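Local atomic coordinates of prefoldin beta subunit 1 (Thermococcus sp., PDB entry 2ZQM), a protein that is a molecular chaperone that stabilises a range of proteins and seems to work without ATP in archaeal de novo protein folding. Residues 2-5 against 6-10; 47-50 against 51-55; 105-108 against 109-113. All coordinates share one frame; numbering follows the deposited sequence. Where two conformers were deposited one is given.

Contact 1 (2-5 against 6-10)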
loop_
_atom_site.group_PDB
_atom_site.type_symbol
_atom_site.label_atom_id
_atom_site.label_comp_id
_atom_site.label_asym_id
_atom_site.label_seq_id
_atom_site.Cartn_x
_atom_site.Cartn_y
_atom_site.Cartn_z
ATOM N N GLN A 2 10.615 -33.620 30.413
ATOM C CA GLN A 2 11.236 -33.781 29.108
ATOM C C GLN A 2 12.368 -32.784 29.084
ATOM O O GLN A 2 12.171 -31.606 29.372
ATOM C CB GLN A 2 10.281 -33.460 27.960
ATOM C CG GLN A 2 10.981 -33.540 26.607
ATOM C CD GLN A 2 10.104 -33.112 25.448
ATOM O OE1 GLN A 2 9.593 -31.989 25.423
ATOM N NE2 GLN A 2 9.931 -34.001 24.472
ATOM N N ASN A 3 13.554 -33.259 28.740
ATOM C CA ASN A 3 14.722 -32.399 28.706
ATOM C C ASN A 3 15.219 -32.229 27.283
ATOM O O ASN A 3 15.905 -33.101 26.751
ATOM C CB ASN A 3 15.815 -33.008 29.574
ATOM C CG ASN A 3 15.374 -33.187 31.018
ATOM O OD1 ASN A 3 15.227 -32.214 31.755
ATOM N ND2 ASN A 3 15.144 -34.434 31.418
ATOM N N ILE A 4 14.857 -31.109 26.665
ATOM C CA ILE A 4 15.287 -30.828 25.302
ATOM C C ILE A 4 16.720 -30.306 25.398
ATOM O O ILE A 4 16.981 -29.250 25.990
ATOM C CB ILE A 4 14.372 -29.777 24.632
ATOM C CG1 ILE A 4 12.933 -30.317 24.599
ATOM C CG2 ILE A 4 14.876 -29.465 23.218
ATOM C CD1 ILE A 4 11.928 -29.402 23.952
ATOM N N PRO A 5 17.674 -31.052 24.831
ATOM C CA PRO A 5 19.080 -30.645 24.867
ATOM C C PRO A 5 19.288 -29.291 24.184
ATOM O O PRO A 5 18.563 -28.934 23.256
ATOM C CB PRO A 5 19.786 -31.757 24.096
ATOM C CG PRO A 5 18.848 -32.916 24.194
ATOM C CD PRO A 5 17.505 -32.304 24.075
ATOM N N PRO A 6 20.291 -28.525 24.637
ATOM C CA PRO A 6 20.577 -27.217 24.040
ATOM C C PRO A 6 20.727 -27.307 22.510
ATOM O O PRO A 6 20.309 -26.415 21.781
ATOM C CB PRO A 6 21.890 -26.808 24.716
ATOM C CG PRO A 6 21.735 -27.388 26.126
ATOM C CD PRO A 6 21.105 -28.768 25.846
ATOM N N GLN A 7 21.334 -28.382 22.010
ATOM C CA GLN A 7 21.501 -28.488 20.562
ATOM C C GLN A 7 20.175 -28.683 19.850
ATOM O O GLN A 7 19.997 -28.226 18.725
ATOM C CB GLN A 7 22.479 -29.621 20.209
ATOM C CG GLN A 7 23.858 -29.396 20.828
ATOM C CD GLN A 7 24.871 -30.457 20.429
ATOM O OE1 GLN A 7 25.304 -30.513 19.279
ATOM N NE2 GLN A 7 25.245 -31.305 21.377
ATOM N N VAL A 8 19.230 -29.345 20.506
ATOM C CA VAL A 8 17.928 -29.549 19.885
ATOM C C VAL A 8 17.122 -28.244 19.974
ATOM O O VAL A 8 16.330 -27.942 19.094
ATOM C CB VAL A 8 17.155 -30.710 20.554
ATOM C CG1 VAL A 8 15.825 -30.900 19.871
ATOM C CG2 VAL A 8 17.967 -32.010 20.444
ATOM N N GLN A 9 17.327 -27.481 21.043
ATOM C CA GLN A 9 16.641 -26.198 21.186
ATOM C C GLN A 9 17.115 -25.283 20.062
ATOM O O GLN A 9 16.364 -24.446 19.566
ATOM C CB GLN A 9 16.970 -25.572 22.538
ATOM C CG GLN A 9 16.345 -26.309 23.688
ATOM C CD GLN A 9 14.956 -25.811 23.998
ATOM O OE1 GLN A 9 14.162 -25.537 23.094
ATOM N NE2 GLN A 9 14.648 -25.698 25.288
ATOM N N ALA A 10 18.374 -25.459 19.670
ATOM C CA ALA A 10 18.967 -24.673 18.594
ATOM C C ALA A 10 18.329 -25.095 17.268
ATOM O O ALA A 10 18.043 -24.267 16.407
ATOM C CB ALA A 10 20.467 -24.912 18.551
#
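The carbonyl of Pro5 meets the first turn of helix 6-47, and the side chains of Ile4 and Pro5 lie against those of Val8 and Gln9. Gln9 N donates to Pro5 O at 2.9 Å with an N-H...O angle of 155°. Val8 N also comes to 2.9 Å from Pro5 O, but its angle of 125° makes this second bond weak. One carbonyl oxygen thus gathers two amides of the opening turn. On the apolar side the CG2 methyl of Ile4 touches Gln9 CG at 3.5 Å and Val8 CB at 3.7 Å, and the isoleucine runs roughly perpendicular to both partners. Ile4 CG2 reaches them because it is turned anti to its own backbone N, while CG1 takes the place beside that N.

This is the start of a long coiled-coil helix of the prefoldin fold, with Pro5 at the N-cap position and Pro6 as the first helical residue. The first helical residue has no carbonyl one turn back in the helix to bind, so a proline is tolerated there, and Ala10 N closes the next backbone bond on Pro6 O. The pyrrolidine of Pro5 lies alongside Val8, pointing the same way, with Pro5 CD 3.7 Å from Val8 CG2. In one of its two conformers Gln9 folds back at chi2 (-88°), which places its amide carbon CD 3.7 Å from Ile4 CG2, so the contact of this side chain with Ile4 is tentative.

Farther out, the buried Val8 packs on Ile107, Ala110 and Leu111 of helix 68-111, and Pro5 also rests on Leu111.

Contact 2 (47-50 against 51-55)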
loop_
_atom_site.group_PDB
_atom_site.type_symbol
_atom_site.label_atom_id
_atom_site.label_comp_id
_atom_site.label_asym_id
_atom_site.label_seq_id
_atom_site.Cartn_x
_atom_site.Cartn_y
_atom_site.Cartn_z
ATOM N N GLU A 47 -3.677 -10.916 -28.475
ATOM C CA GLU A 47 -3.540 -11.813 -29.604
ATOM C C GLU A 47 -4.862 -12.045 -30.329
ATOM O O GLU A 47 -4.864 -12.373 -31.517
ATOM C CB GLU A 47 -2.928 -13.134 -29.154
ATOM C CG GLU A 47 -1.453 -12.973 -28.812
ATOM C CD GLU A 47 -0.756 -14.287 -28.582
ATOM O OE1 GLU A 47 -1.390 -15.199 -28.022
ATOM O OE2 GLU A 47 0.431 -14.403 -28.947
ATOM N N SER A 48 -5.980 -11.851 -29.631
ATOM C CA SER A 48 -7.287 -12.052 -30.258
ATOM C C SER A 48 -7.716 -10.888 -31.150
ATOM O O SER A 48 -8.714 -10.990 -31.865
ATOM C CB SER A 48 -8.365 -12.322 -29.196
ATOM O OG SER A 48 -8.733 -11.138 -28.507
ATOM N N LEU A 49 -6.972 -9.783 -31.120
ATOM C CA LEU A 49 -7.296 -8.615 -31.943
ATOM C C LEU A 49 -6.969 -8.800 -33.429
ATOM O O LEU A 49 -6.072 -9.570 -33.786
ATOM C CB LEU A 49 -6.516 -7.395 -31.457
ATOM C CG LEU A 49 -6.722 -6.921 -30.020
ATOM C CD1 LEU A 49 -5.759 -5.794 -29.735
ATOM C CD2 LEU A 49 -8.154 -6.470 -29.826
ATOM N N PRO A 50 -7.693 -8.089 -34.317
ATOM C CA PRO A 50 -7.387 -8.235 -35.740
ATOM C C PRO A 50 -6.001 -7.633 -35.941
ATOM O O PRO A 50 -5.625 -6.697 -35.232
ATOM C CB PRO A 50 -8.505 -7.442 -36.425
ATOM C CG PRO A 50 -8.921 -6.447 -35.401
ATOM C CD PRO A 50 -8.884 -7.244 -34.119
ATOM N N ASP A 51 -5.240 -8.174 -36.887
ATOM C CA ASP A 51 -3.874 -7.708 -37.138
ATOM C C ASP A 51 -3.715 -6.203 -37.360
ATOM O O ASP A 51 -2.661 -5.631 -37.064
ATOM C CB ASP A 51 -3.272 -8.468 -38.326
ATOM C CG ASP A 51 -1.791 -8.151 -38.540
ATOM O OD1 ASP A 51 -0.986 -8.362 -37.603
ATOM O OD2 ASP A 51 -1.431 -7.695 -39.647
ATOM N N ASP A 52 -4.760 -5.558 -37.860
ATOM C CA ASP A 52 -4.710 -4.124 -38.136
ATOM C C ASP A 52 -5.331 -3.290 -37.016
ATOM O O ASP A 52 -5.570 -2.094 -37.183
ATOM C CB ASP A 52 -5.436 -3.827 -39.456
ATOM C CG ASP A 52 -6.943 -4.046 -39.365
ATOM O OD1 ASP A 52 -7.376 -5.070 -38.793
ATOM O OD2 ASP A 52 -7.702 -3.196 -39.878
ATOM N N ALA A 53 -5.597 -3.921 -35.880
ATOM C CA ALA A 53 -6.200 -3.214 -34.756
ATOM C C ALA A 53 -5.293 -2.085 -34.310
ATOM O O ALA A 53 -4.076 -2.219 -34.345
ATOM C CB ALA A 53 -6.427 -4.169 -33.601
ATOM N N VAL A 54 -5.884 -0.967 -33.910
ATOM C CA VAL A 54 -5.104 0.162 -33.415
ATOM C C VAL A 54 -4.686 -0.124 -31.963
ATOM O O VAL A 54 -5.513 -0.522 -31.139
ATOM C CB VAL A 54 -5.928 1.473 -33.467
ATOM C CG1 VAL A 54 -7.170 1.350 -32.597
ATOM C CG2 VAL A 54 -5.066 2.643 -33.019
ATOM N N VAL A 55 -3.404 0.059 -31.652
ATOM C CA VAL A 55 -2.917 -0.190 -30.300
ATOM C C VAL A 55 -1.990 0.932 -29.824
ATOM O O VAL A 55 -1.123 1.376 -30.567
ATOM C CB VAL A 55 -2.132 -1.543 -30.210
ATOM C CG1 VAL A 55 -1.698 -1.803 -28.771
ATOM C CG2 VAL A 55 -2.990 -2.693 -30.705
#
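Ala53 N closes a type I beta turn on Pro50 O, at 2.9 Å with an N-H...O angle of 157°. Asp51 and Asp52 occupy the two corner positions, in the segment that leads from helix 6-47 to strand 55-59 of the prefoldin hairpin.

The side chains sort themselves about this turn. Ala53 directs its methyl back to the preceding segment, where Ala53 CB lies 3.8 Å from Pro50 CG and 3.9 Å from Leu49 CB. Ala53 CB also lies 3.1 Å from Pro50 O, a tight approach set by the turn. Asp52 adopts a chi1 of 69°, with CG between the backbone N and the carbonyl carbon; this brings the carboxylate to the CB edge of the proline ring, beyond that corner rather than over the ring face, with Asp52 OD1 3.5 Å from Pro50 CB and the two side chains lying at a slant to each other. Asp51 instead sets CG anti to its backbone N (chi1 -173°), carrying its carboxylate away from the ring of Pro50; this side chain touches Asp69 of helix 68-111. The CD1 branch of Leu49 makes a loose contact, Leu49 CD1 standing 4.3 Å from Val55 CG2.

Leu49 and Val55 also pack on Val64 of the second subunit, whose strand continues the sheet beside Val55. Lys68 NZ binds the carbonyls of Glu47 and Leu49.

A single backbone bond, backed by aliphatic contacts on one side, thus turns the chain. Lys68 NZ probably offsets the two carbonyls it binds; the two carboxylates at the corners give the bend an acidic character.

Contact 3 (105-108 against 109-113)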
loop_
_atom_site.group_PDB
_atom_site.type_symbol
_atom_site.label_atom_id
_atom_site.label_comp_id
_atom_site.label_asym_id
_atom_site.label_seq_id
_atom_site.Cartn_x
_atom_site.Cartn_y
_atom_site.Cartn_z
ATOM N N ALA A 105 13.094 -34.092 10.894
ATOM C CA ALA A 105 13.424 -35.491 11.140
ATOM C C ALA A 105 14.531 -35.613 12.180
ATOM O O ALA A 105 14.496 -36.507 13.030
ATOM C CB ALA A 105 13.844 -36.157 9.849
ATOM N N GLN A 106 15.509 -34.712 12.130
ATOM C CA GLN A 106 16.608 -34.755 13.089
ATOM C C GLN A 106 16.110 -34.448 14.494
ATOM O O GLN A 106 16.532 -35.078 15.463
ATOM C CB GLN A 106 17.701 -33.761 12.709
ATOM C CG GLN A 106 18.243 -33.957 11.315
ATOM C CD GLN A 106 19.241 -32.886 10.930
ATOM O OE1 GLN A 106 19.378 -32.551 9.755
ATOM N NE2 GLN A 106 19.953 -32.348 11.917
ATOM N N ILE A 107 15.219 -33.472 14.611
ATOM C CA ILE A 107 14.670 -33.124 15.917
ATOM C C ILE A 107 13.886 -34.311 16.492
ATOM O O ILE A 107 14.036 -34.658 17.664
ATOM C CB ILE A 107 13.719 -31.902 15.824
ATOM C CG1 ILE A 107 14.521 -30.637 15.496
ATOM C CG2 ILE A 107 12.958 -31.728 17.148
ATOM C CD1 ILE A 107 13.662 -29.489 14.932
ATOM N N GLN A 108 13.054 -34.939 15.664
ATOM C CA GLN A 108 12.249 -36.070 16.124
ATOM C C GLN A 108 13.120 -37.250 16.528
ATOM O O GLN A 108 12.809 -37.956 17.481
ATOM C CB GLN A 108 11.252 -36.491 15.038
ATOM C CG GLN A 108 10.152 -35.450 14.826
ATOM C CD GLN A 108 9.231 -35.780 13.667
ATOM O OE1 GLN A 108 8.195 -35.136 13.482
ATOM N NE2 GLN A 108 9.606 -36.781 12.875
ATOM N N SER A 109 14.213 -37.453 15.802
ATOM C CA SER A 109 15.128 -38.536 16.121
ATOM C C SER A 109 15.844 -38.237 17.433
ATOM O O SER A 109 16.021 -39.124 18.265
ATOM C CB SER A 109 16.151 -38.712 15.002
ATOM O OG SER A 109 17.073 -39.732 15.330
ATOM N N ALA A 110 16.249 -36.983 17.629
ATOM C CA ALA A 110 16.950 -36.622 18.856
ATOM C C ALA A 110 16.070 -36.736 20.100
ATOM O O ALA A 110 16.536 -37.146 21.155
ATOM C CB ALA A 110 17.520 -35.215 18.744
ATOM N N LEU A 111 14.794 -36.387 19.970
ATOM C CA LEU A 111 13.860 -36.423 21.091
ATOM C C LEU A 111 13.116 -37.748 21.285
ATOM O O LEU A 111 12.347 -37.900 22.233
ATOM C CB LEU A 111 12.835 -35.301 20.932
ATOM C CG LEU A 111 13.441 -33.895 20.962
ATOM C CD1 LEU A 111 12.342 -32.843 20.780
ATOM C CD2 LEU A 111 14.159 -33.704 22.292
ATOM N N ARG A 112 13.349 -38.699 20.392
ATOM C CA ARG A 112 12.683 -39.995 20.469
ATOM C C ARG A 112 13.076 -40.748 21.734
ATOM O O ARG A 112 14.256 -40.840 22.070
ATOM C CB ARG A 112 13.048 -40.830 19.242
ATOM C CG ARG A 112 12.297 -42.143 19.113
ATOM C CD ARG A 112 12.525 -42.735 17.729
ATOM N NE ARG A 112 11.824 -43.997 17.530
ATOM C CZ ARG A 112 11.783 -44.648 16.370
ATOM N NH1 ARG A 112 12.403 -44.151 15.307
ATOM N NH2 ARG A 112 11.123 -45.795 16.270
ATOM N N PRO A 113 12.086 -41.280 22.467
ATOM C CA PRO A 113 12.383 -42.027 23.693
ATOM C C PRO A 113 13.361 -43.172 23.393
ATOM O O PRO A 113 13.300 -43.791 22.332
ATOM C CB PRO A 113 11.007 -42.523 24.125
ATOM C CG PRO A 113 10.117 -41.397 23.695
ATOM C CD PRO A 113 10.634 -41.089 22.306
#
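The last turns of helix 68-111, the C-terminal coiled-coil helix of the prefoldin fold, are built by three successive i to i+4 backbone bonds. Ser109 N donates to Ala105 O at 2.9 Å, Ala110 N to Gln106 O at 2.9 Å, and Leu111 N to Ile107 O at 3.0 Å. All three are fairly straight, with N-H...O angles of 151° to 155°.

Beside them runs one apolar side-chain contact, a methyl-to-methyl meeting of Ile107 CG2 with Leu111 CD1 at 3.8 Å. The two side chains lie side by side and point the same way, one turn apart. Ile107 CG2 is anti to the backbone N, which sends this branch forward along the helix to its partner. Leu111 CG also sits 3.4 Å from Ile107 O, so the leucine leans over the carbonyl that its own amide binds. Ile107 is buried against Met11 and Leu12 of helix 6-47.

Near the end of the helix the extended side chain of Arg112 leads away. The chemistry is accordingly two-sided: the aliphatic side chains of Ile107 and Ala110 face helix 6-47, while the backbone bonds hold the turns and the mostly exposed polar residues, among them Gln108, Ser109 and Arg112, suit a surface turned to solvent.

Contacts 1 and 3 are the two ends of the chain brought together, their centres about 10 Å apart. Val8 joins them: Val8 CG2 lies 3.7 Å from Ala110 CB, and Val8 CG1 lies 4.0 Å from both Leu111 CG and Ile107 CG2. Pro5 CD adds a contact of 4.0 Å with Leu111 CD2. Contact 2 sits at the other end of the coiled coil, its centre about 66 Å from that of contact 1 and about 63 Å from that of contact 3. There a second subunit joins the sheet, whereas no other chain of the assembly touches contacts 1 and 3. A bound glycerol, probably from the crystallisation liquor, is hydrogen-bonded to the backbone O of Asp52 in contact 2.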